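Local coordinates for inositol dehydrogenase (Lactobacillus casei, PDB 4MKX) that oxidises scyllo-inositol as an NAD-dependent, Rossmann-fold sugar alcohol dehydrogenase of the Gfo/Idh/MocA family, at the interface of chains A and B and the interface of chains A and C. Residues are numbered along the deposited sequence; one frame, centred on the assembly and turned at random. Chains: chain A/B/C, Inositol dehydrogenase.

Contact 1: the interface of chains A and B. Residues chain A 163, 243-246; chain B 218-219, 221.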
# COMPACT_ATOMS: atom_id res chain seq x y z
N THR A 163 -17.51 9.07 -15.23
CA THR A 163 -17.48 8.52 -16.58
C THR A 163 -17.56 6.99 -16.57
O THR A 163 -18.09 6.39 -17.49
CB THR A 163 -16.20 8.92 -17.29
OG1 THR A 163 -15.11 8.23 -16.68
CG2 THR A 163 -15.95 10.41 -17.19
N ASP A 243 -26.95 8.16 -20.06
CA ASP A 243 -26.21 9.30 -20.58
C ASP A 243 -24.88 8.88 -21.19
O ASP A 243 -23.97 9.70 -21.35
CB ASP A 243 -25.95 10.32 -19.47
CG ASP A 243 -25.06 9.77 -18.39
OD1 ASP A 243 -25.25 8.58 -18.04
OD2 ASP A 243 -24.18 10.51 -17.91
N LYS A 244 -24.79 7.59 -21.52
CA LYS A 244 -23.61 6.98 -22.12
C LYS A 244 -22.49 6.75 -21.10
O LYS A 244 -21.34 6.55 -21.48
CB LYS A 244 -23.10 7.77 -23.33
CG LYS A 244 -24.16 8.00 -24.41
CD LYS A 244 -24.49 6.72 -25.14
CE LYS A 244 -25.33 6.98 -26.39
NZ LYS A 244 -26.78 7.02 -26.06
N THR A 245 -22.86 6.79 -19.82
CA THR A 245 -21.92 6.45 -18.73
C THR A 245 -21.62 4.98 -18.83
O THR A 245 -22.49 4.18 -19.20
CB THR A 245 -22.54 6.70 -17.33
OG1 THR A 245 -22.75 8.10 -17.16
CG2 THR A 245 -21.62 6.20 -16.21
N MET A 246 -20.41 4.59 -18.45
CA MET A 246 -20.04 3.21 -18.60
C MET A 246 -19.96 2.55 -17.25
O MET A 246 -19.58 3.18 -16.27
CB MET A 246 -18.69 3.13 -19.31
CG MET A 246 -18.73 3.78 -20.67
SD MET A 246 -17.13 3.87 -21.45
CE MET A 246 -16.37 5.20 -20.57
N GLY B 218 -18.08 3.95 -25.46
CA GLY B 218 -17.21 5.06 -25.15
C GLY B 218 -17.97 6.34 -24.99
O GLY B 218 -19.17 6.41 -25.28
N LEU B 219 -17.26 7.37 -24.58
CA LEU B 219 -17.89 8.58 -24.12
C LEU B 219 -16.89 9.70 -24.27
O LEU B 219 -15.69 9.50 -24.06
CB LEU B 219 -18.28 8.39 -22.65
CG LEU B 219 -18.95 9.46 -21.80
CD1 LEU B 219 -20.33 9.81 -22.35
CD2 LEU B 219 -19.06 8.95 -20.36
N ARG B 221 -17.05 12.80 -22.33
CA ARG B 221 -17.68 13.62 -21.30
C ARG B 221 -16.90 14.91 -21.04
O ARG B 221 -17.46 16.00 -21.08
CB ARG B 221 -17.80 12.84 -20.00
CG ARG B 221 -18.74 13.49 -18.99
CD ARG B 221 -20.13 12.90 -19.17
NE ARG B 221 -20.23 11.61 -18.50
CZ ARG B 221 -21.26 10.78 -18.61
NH1 ARG B 221 -22.29 11.08 -19.39
NH2 ARG B 221 -21.24 9.63 -17.95
O HOH W 1 -21.03 4.79 -23.51
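B:Arg221 reaches across from chain B to A:Asp243 in one patch of a two-fold symmetric contact between two copies of the subunit; its twin forms with the chains exchanged. The guanidinium makes a salt bridge through NH1 to the carboxylate oxygen OD2 of A:Asp243, at a modelled 2.5 Å. The side chains cross at about a right angle, yet the carboxylate and guanidinium planes are only 14° apart. The N-H groups are not aimed at OD2 and the guanidinium is fitted too close to its neighbours, so the salt bridge is clear but its fine geometry is doubtful. On the chain A side, the hydroxyl OG1 of A:Thr245 donates to OD1 of A:Asp243 at 2.7 Å, meeting it on its syn side, 25° out of the carboxylate plane, which would help fix the carboxylate's turn. With an alanine in place of A:Asp243, the B:Arg221 guanidinium would probably lose its countercharge and the A:Thr245 hydroxyl this acceptor.

The apolar part is carried by B:Leu219. With CG anti to the backbone N (chi1 179°), its fork straddles the carbonyl O of A:Lys244, CD1 and CD2 each 3.5 Å from it, and CD1 also meets CB. SD of A:Met246 rests 3.9 Å from CA of B:Gly218.

Water 1 bridges the backbone O atoms of A:Lys244 and B:Gly218.

In the fold, chain A offers the turn leading into strand 246-252, flanked by strand 162-172, while chain B brings the end of strand 211-219 and the loop following it.

Contact 2: the interface of chains A and C. Residues chain A 146, 275, 279, 282, 293; chain C 279, 282, 293.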
# COMPACT_ATOMS: atom_id res chain seq x y z
N SER A 146 -16.87 3.54 4.33
CA SER A 146 -16.00 3.84 3.19
C SER A 146 -16.81 4.28 1.96
O SER A 146 -16.43 5.22 1.25
CB SER A 146 -15.06 2.66 2.87
OG SER A 146 -14.16 2.45 3.95
N ALA A 275 -11.88 -0.03 -1.30
CA ALA A 275 -11.32 -1.37 -1.03
C ALA A 275 -10.70 -2.01 -2.26
O ALA A 275 -11.03 -3.13 -2.62
CB ALA A 275 -12.37 -2.28 -0.40
N GLU A 279 -8.59 -5.04 2.83
CA GLU A 279 -7.75 -5.07 4.03
C GLU A 279 -8.56 -5.47 5.27
O GLU A 279 -9.62 -4.90 5.54
CB GLU A 279 -7.13 -3.69 4.25
CG GLU A 279 -6.41 -3.15 3.06
CD GLU A 279 -6.14 -1.66 3.17
OE1 GLU A 279 -6.50 -1.05 4.20
OE2 GLU A 279 -5.54 -1.10 2.23
N LEU A 282 -5.33 -3.02 10.41
CA LEU A 282 -4.17 -2.15 10.19
C LEU A 282 -2.84 -2.87 10.33
O LEU A 282 -1.80 -2.22 10.43
CB LEU A 282 -4.19 -0.94 11.15
CG LEU A 282 -5.41 -0.04 10.96
CD1 LEU A 282 -5.53 0.95 12.11
CD2 LEU A 282 -5.24 0.70 9.64
N ARG A 293 -0.63 -8.29 3.66
CA ARG A 293 -1.80 -7.69 4.32
C ARG A 293 -2.90 -8.73 4.43
O ARG A 293 -3.39 -9.23 3.42
CB ARG A 293 -2.34 -6.48 3.53
CG ARG A 293 -1.59 -5.16 3.73
CD ARG A 293 -1.57 -4.70 5.20
NE ARG A 293 -2.79 -4.08 5.73
CZ ARG A 293 -3.08 -2.78 5.62
NH1 ARG A 293 -2.26 -1.96 4.95
NH2 ARG A 293 -4.18 -2.28 6.16
N GLU C 279 -4.25 4.68 8.20
CA GLU C 279 -5.31 4.70 7.20
C GLU C 279 -6.66 5.03 7.81
O GLU C 279 -7.08 4.43 8.81
CB GLU C 279 -5.39 3.34 6.51
CG GLU C 279 -4.08 2.85 5.96
CD GLU C 279 -4.11 1.37 5.63
OE1 GLU C 279 -5.16 0.72 5.82
OE2 GLU C 279 -3.07 0.86 5.17
N LEU C 282 -11.19 2.55 3.78
CA LEU C 282 -10.76 1.72 2.65
C LEU C 282 -10.73 2.49 1.33
O LEU C 282 -10.65 1.86 0.27
CB LEU C 282 -11.68 0.49 2.49
CG LEU C 282 -11.64 -0.45 3.69
CD1 LEU C 282 -12.77 -1.47 3.61
CD2 LEU C 282 -10.29 -1.14 3.70
N ARG C 293 -3.98 8.16 0.30
CA ARG C 293 -4.79 7.50 1.34
C ARG C 293 -5.09 8.50 2.44
O ARG C 293 -4.19 9.01 3.09
CB ARG C 293 -4.05 6.30 1.96
CG ARG C 293 -4.09 5.00 1.15
CD ARG C 293 -5.53 4.50 0.90
NE ARG C 293 -6.21 3.82 2.01
CZ ARG C 293 -6.10 2.51 2.27
NH1 ARG C 293 -5.29 1.75 1.55
NH2 ARG C 293 -6.79 1.97 3.27
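C:Leu282 packs its CB and branches against chain A at the apolar centre: CB lies 4.0 Å from CA of A:Ala275, and CD1 is near the methyl of the same alanine. Its other branch, CD2, runs alongside A:Glu279, 4.1 Å from CB. The two-fold repeats this last contact between A:Leu282 and C:Glu279, whose side chains slide past each other in opposite directions.

The leucine backbone is tied down as well. Its N donates to the hydroxyl OG of A:Ser146, near the start of helix 145-155, and its O accepts from the N of A:Ala275 at 2.8 Å, which fixes the backbone on which the side chain is carried.

Next to the leucines, about the two-fold, two glutamates and two arginines form a reciprocal charged cluster. C:Arg293 meets the A:Glu279 carboxylate end-on, NH1 to OE2 at 2.9 Å and NH2 to OE1 at 3.2 Å, with the planes 26° apart. A:Arg293 grips C:Glu279 in the same way. Each glutamate chain is extended beyond CG (chi2 164°), which carries its carboxylate across to the partner's arginine. Within chain A, NH2 of A:Arg293 also forms a salt bridge to OE1 of A:Glu279, and the same pair recurs in chain C, so each OE1 lies between both guanidinium groups; their positive charge probably offsets the repulsion between the two carboxylates.

At the middle of the cluster, OE1 of A:Glu279 stands 2.8 Å from OE1 of C:Glu279, close for two acceptors; a proton shared between them may ease it, though the model shows none.

About 29 Å separates the centres of contact 1 and contact 2, and no chain A residue given for one appears in the other. Chain A therefore meets two neighbours through separate surfaces: contact 1 uses strand ends and the loop 243-245 toward chain B, whereas contact 2 uses mostly loop residues, helix 145-155 and the short strand 292-293 toward chain C. Each interface has its own two-fold, and together such pairings can join the four copies of the deposited assembly. Both patches lean on arginine-carboxylate pairs beside a leucine. The structure alone does not show whether this tetramer is the form in solution.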